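Homoserine dehydrogenase (Staphylococcus aureus M1064, PDB 4PG7) catalyses the NAD(P)-dependent interconversion of aspartate semialdehyde and homoserine, a hydride-transfer step of the aspartic acid pathway. Local coordinates at residues A[23-35]-A[87-100]. Numbering follows the deposited sequence.
With GOL (glycerol), chain I.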
loop_
_atom_site.group_PDB
_atom_site.type_symbol
_atom_site.label_atom_id
_atom_site.label_comp_id
_atom_site.label_asym_id
_atom_site.label_seq_id
_atom_site.Cartn_x
_atom_site.Cartn_y
_atom_site.Cartn_z
ATOM N N LYS A 23 11.454 5.464 35.225
ATOM C CA LYS A 23 10.006 5.639 35.215
ATOM C C LYS A 23 9.627 6.670 34.136
ATOM O O LYS A 23 10.183 7.781 34.085
ATOM C CB LYS A 23 9.541 6.122 36.593
ATOM C CG LYS A 23 8.489 5.266 37.278
ATOM C CD LYS A 23 7.959 5.974 38.521
ATOM C CE LYS A 23 7.200 5.057 39.460
ATOM N NZ LYS A 23 8.049 4.009 40.083
ATOM N N LEU A 24 8.710 6.283 33.260
ATOM C CA LEU A 24 8.122 7.206 32.287
ATOM C C LEU A 24 6.725 7.557 32.767
ATOM O O LEU A 24 5.807 6.732 32.703
ATOM C CB LEU A 24 8.064 6.581 30.891
ATOM C CG LEU A 24 9.157 7.018 29.922
ATOM C CD1 LEU A 24 9.156 6.135 28.683
ATOM C CD2 LEU A 24 8.960 8.470 29.520
ATOM N N ASN A 25 6.574 8.781 33.260
ATOM C CA ASN A 25 5.300 9.231 33.807
ATOM C C ASN A 25 4.448 9.835 32.698
ATOM O O ASN A 25 4.870 10.764 31.998
ATOM C CB ASN A 25 5.534 10.238 34.921
ATOM C CG ASN A 25 6.057 9.589 36.197
ATOM O OD1 ASN A 25 5.465 8.650 36.716
ATOM N ND2 ASN A 25 7.160 10.092 36.704
ATOM N N ILE A 26 3.265 9.271 32.496
ATOM C CA ILE A 26 2.391 9.748 31.435
ATOM C C ILE A 26 1.021 10.115 31.984
ATOM O O ILE A 26 0.626 9.687 33.078
ATOM C CB ILE A 26 2.269 8.718 30.281
ATOM C CG1 ILE A 26 1.349 7.545 30.639
ATOM C CG2 ILE A 26 3.640 8.186 29.895
ATOM C CD1 ILE A 26 1.050 6.639 29.449
ATOM N N ALA A 27 0.313 10.918 31.210
ATOM C CA ALA A 27 -1.085 11.211 31.455
ATOM C C ALA A 27 -1.917 10.973 30.188
ATOM O O ALA A 27 -1.447 11.205 29.062
ATOM C CB ALA A 27 -1.234 12.634 31.928
ATOM N N LEU A 28 -3.147 10.508 30.393
ATOM C CA LEU A 28 -4.116 10.326 29.304
ATOM C C LEU A 28 -5.168 11.396 29.365
ATOM O O LEU A 28 -5.699 11.678 30.444
ATOM C CB LEU A 28 -4.842 9.004 29.419
ATOM C CG LEU A 28 -4.362 7.927 28.490
ATOM C CD1 LEU A 28 -3.031 7.426 29.025
ATOM C CD2 LEU A 28 -5.412 6.827 28.391
ATOM N N LEU A 29 -5.437 12.032 28.225
ATOM C CA LEU A 29 -6.523 12.989 28.143
ATOM C C LEU A 29 -7.652 12.281 27.418
ATOM O O LEU A 29 -7.599 12.126 26.192
ATOM C CB LEU A 29 -6.090 14.263 27.413
ATOM C CG LEU A 29 -4.840 14.981 27.916
ATOM C CD1 LEU A 29 -4.576 16.201 27.061
ATOM C CD2 LEU A 29 -4.997 15.391 29.377
ATOM N N GLY A 30 -8.644 11.829 28.184
ATOM C CA GLY A 30 -9.795 11.103 27.641
ATOM C C GLY A 30 -9.737 9.611 27.919
ATOM O O GLY A 30 -8.664 9.023 27.981
ATOM N N LEU A 31 -10.904 9.004 28.104
ATOM C CA LEU A 31 -10.984 7.588 28.411
ATOM C C LEU A 31 -12.222 6.962 27.742
ATOM O O LEU A 31 -13.047 6.329 28.397
ATOM C CB LEU A 31 -11.007 7.389 29.940
ATOM C CG LEU A 31 -10.264 6.256 30.627
ATOM C CD1 LEU A 31 -11.058 5.724 31.826
ATOM C CD2 LEU A 31 -9.867 5.156 29.690
ATOM N N GLY A 32 -12.354 7.142 26.435
ATOM C CA GLY A 32 -13.431 6.473 25.690
ATOM C C GLY A 32 -12.986 5.073 25.331
ATOM O O GLY A 32 -12.225 4.454 26.082
ATOM N N THR A 33 -13.440 4.562 24.186
ATOM C CA THR A 33 -13.034 3.229 23.754
ATOM C C THR A 33 -11.554 3.215 23.412
ATOM O O THR A 33 -10.857 2.266 23.724
ATOM C CB THR A 33 -13.843 2.740 22.533
ATOM O OG1 THR A 33 -13.742 3.710 21.491
ATOM C CG2 THR A 33 -15.296 2.566 22.901
ATOM N N VAL A 34 -11.059 4.279 22.797
ATOM C CA VAL A 34 -9.635 4.328 22.440
ATOM C C VAL A 34 -8.779 4.442 23.719
ATOM O O VAL A 34 -7.786 3.726 23.876
ATOM C CB VAL A 34 -9.327 5.492 21.463
ATOM C CG1 VAL A 34 -7.835 5.616 21.225
ATOM C CG2 VAL A 34 -10.048 5.301 20.130
ATOM N N GLY A 35 -9.155 5.352 24.612
ATOM C CA GLY A 35 -8.437 5.524 25.892
ATOM C C GLY A 35 -8.409 4.260 26.727
ATOM O O GLY A 35 -7.354 3.846 27.200
ATOM N N ILE A 87 -2.893 18.168 35.200
ATOM C CA ILE A 87 -2.007 17.415 34.348
ATOM C C ILE A 87 -0.977 18.340 33.709
ATOM O O ILE A 87 0.204 18.021 33.681
ATOM C CB ILE A 87 -2.806 16.656 33.251
ATOM C CG1 ILE A 87 -3.589 15.514 33.879
ATOM C CG2 ILE A 87 -1.882 16.128 32.177
ATOM C CD1 ILE A 87 -4.682 14.945 32.991
ATOM N N LEU A 88 -1.421 19.479 33.187
ATOM C CA LEU A 88 -0.517 20.384 32.471
ATOM C C LEU A 88 0.538 20.999 33.404
ATOM O O LEU A 88 1.627 21.348 32.958
ATOM C CB LEU A 88 -1.299 21.484 31.742
ATOM C CG LEU A 88 -2.260 21.003 30.646
ATOM C CD1 LEU A 88 -3.140 22.134 30.132
ATOM C CD2 LEU A 88 -1.502 20.356 29.503
ATOM N N ASN A 89 0.219 21.132 34.682
ATOM C CA ASN A 89 1.173 21.697 35.636
ATOM C C ASN A 89 2.046 20.656 36.331
ATOM O O ASN A 89 2.863 21.017 37.186
ATOM C CB ASN A 89 0.435 22.543 36.681
ATOM C CG ASN A 89 -0.211 23.780 36.080
ATOM O OD1 ASN A 89 0.148 24.210 34.989
ATOM N ND2 ASN A 89 -1.193 24.331 36.773
ATOM N N ASP A 90 1.883 19.377 35.991
ATOM C CA ASP A 90 2.646 18.327 36.666
ATOM C C ASP A 90 4.000 18.167 35.985
ATOM O O ASP A 90 4.096 17.521 34.932
ATOM C CB ASP A 90 1.872 17.003 36.667
ATOM C CG ASP A 90 2.543 15.929 37.516
ATOM O OD1 ASP A 90 3.757 16.048 37.815
ATOM O OD2 ASP A 90 1.851 14.970 37.908
ATOM N N ASP A 91 5.044 18.733 36.599
ATOM C CA ASP A 91 6.386 18.743 35.999
ATOM C C ASP A 91 7.020 17.364 35.945
ATOM O O ASP A 91 7.991 17.158 35.215
ATOM C CB ASP A 91 7.328 19.668 36.778
ATOM C CG ASP A 91 6.923 21.108 36.716
ATOM O OD1 ASP A 91 7.000 21.790 37.764
ATOM O OD2 ASP A 91 6.552 21.561 35.617
ATOM N N SER A 92 6.466 16.408 36.681
ATOM C CA SER A 92 6.974 15.047 36.628
ATOM C C SER A 92 6.516 14.283 35.395
ATOM O O SER A 92 7.024 13.195 35.133
ATOM C CB SER A 92 6.562 14.264 37.875
ATOM O OG SER A 92 5.211 13.833 37.794
ATOM N N LEU A 93 5.548 14.809 34.656
ATOM C CA LEU A 93 5.075 14.117 33.457
ATOM C C LEU A 93 6.073 14.256 32.319
ATOM O O LEU A 93 6.641 15.323 32.092
ATOM C CB LEU A 93 3.719 14.645 33.008
ATOM C CG LEU A 93 2.555 14.373 33.958
ATOM C CD1 LEU A 93 1.278 14.908 33.344
ATOM C CD2 LEU A 93 2.399 12.891 34.284
ATOM N N ASP A 94 6.299 13.147 31.627
ATOM C CA ASP A 94 7.206 13.105 30.487
ATOM C C ASP A 94 6.428 13.180 29.176
ATOM O O ASP A 94 6.885 13.797 28.212
ATOM C CB ASP A 94 8.011 11.807 30.547
ATOM C CG ASP A 94 8.766 11.658 31.859
ATOM O OD1 ASP A 94 9.570 12.570 32.164
ATOM O OD2 ASP A 94 8.532 10.665 32.596
ATOM N N ILE A 95 5.257 12.542 29.148
ATOM C CA ILE A 95 4.468 12.404 27.928
ATOM C C ILE A 95 2.973 12.574 28.191
ATOM O O ILE A 95 2.436 12.030 29.159
ATOM C CB ILE A 95 4.669 11.007 27.292
ATOM C CG1 ILE A 95 6.167 10.675 27.143
ATOM C CG2 ILE A 95 3.954 10.930 25.945
ATOM C CD1 ILE A 95 6.449 9.269 26.650
ATOM N N ILE A 96 2.303 13.303 27.300
ATOM C CA ILE A 96 0.847 13.459 27.343
ATOM C C ILE A 96 0.246 12.724 26.146
ATOM O O ILE A 96 0.630 12.964 24.993
ATOM C CB ILE A 96 0.420 14.932 27.238
ATOM C CG1 ILE A 96 1.146 15.792 28.278
ATOM C CG2 ILE A 96 -1.088 15.065 27.383
ATOM C CD1 ILE A 96 0.794 15.460 29.690
ATOM N N VAL A 97 -0.685 11.828 26.435
ATOM C CA VAL A 97 -1.378 11.050 25.404
ATOM C C VAL A 97 -2.805 11.554 25.311
ATOM O O VAL A 97 -3.581 11.412 26.253
ATOM C CB VAL A 97 -1.388 9.563 25.754
ATOM C CG1 VAL A 97 -2.138 8.772 24.682
ATOM C CG2 VAL A 97 0.040 9.064 25.903
ATOM N N GLU A 98 -3.144 12.177 24.188
ATOM C CA GLU A 98 -4.460 12.778 24.035
ATOM C C GLU A 98 -5.346 11.941 23.112
ATOM O O GLU A 98 -5.008 11.700 21.956
ATOM C CB GLU A 98 -4.315 14.200 23.509
ATOM C CG GLU A 98 -5.612 14.970 23.447
ATOM C CD GLU A 98 -6.255 14.905 22.067
ATOM O OE1 GLU A 98 -5.585 15.312 21.089
ATOM O OE2 GLU A 98 -7.416 14.450 21.970
ATOM N N VAL A 99 -6.487 11.524 23.647
ATOM C CA VAL A 99 -7.472 10.717 22.932
ATOM C C VAL A 99 -8.870 11.279 23.195
ATOM O O VAL A 99 -9.843 10.559 23.208
ATOM C CB VAL A 99 -7.379 9.234 23.325
ATOM C CG1 VAL A 99 -6.068 8.648 22.829
ATOM C CG2 VAL A 99 -7.488 9.045 24.822
ATOM N N MET A 100 -8.944 12.586 23.386
ATOM C CA MET A 100 -10.166 13.254 23.774
ATOM C C MET A 100 -10.990 13.656 22.551
ATOM O O MET A 100 -12.214 13.604 22.591
ATOM C CB MET A 100 -9.817 14.512 24.583
ATOM C CG MET A 100 -11.005 15.294 25.112
ATOM S SD MET A 100 -11.878 14.429 26.430
ATOM C CE MET A 100 -10.874 14.877 27.845
HETATM C C1 GOL I . 9.406 12.416 35.399
HETATM O O1 GOL I . 8.961 11.109 35.021
HETATM C C2 GOL I . 10.909 12.561 35.410
HETATM O O2 GOL I . 11.162 13.890 35.881
HETATM C C3 GOL I . 11.544 11.542 36.333
HETATM O O3 GOL I . 11.147 10.204 35.968
HETATM O O HOH W 1 -11.073 8.170 24.041
#
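A27 CB meets I87 CG2 (3.6 Å) and L93 CD1 (3.7 Å), which sit side by side over it, the short helix and the turn bringing both over one face of the sheet. On that face the L29 and I87 side chains run past each other in opposite directions, CD2 to CD1; with L29 CG anti to the carbonyl carbon (chi1 -53°), L29 CD1 lies on I96 CG2 (3.7 Å), and W109 of helix 106-115 also touches L29. The other face carries I26, L28, I95 and V97, with helix 323-339 against I95 and V97. Between the faces, parallel strands 23-29 and 95-98 are joined by A27 N to I95 O, V97 N to A27 O (2.8 Å, nearly straight), L29 N to V97 O and V99 N to L29 O. Where the pairing begins, D94 OD2 accepts N25 N (2.8 Å) on its anti side, while D94 N returns a bond to N25 O. At the far end a water accepts from G32 N and donates to V99 O (2.8 Å). Strands 1 and 4 side by side in a parallel sheet of order 3-2-1-4-5-6 mark a Rossmann fold; G30, G32 and G35 are consistent with its dinucleotide-binding glycine loop.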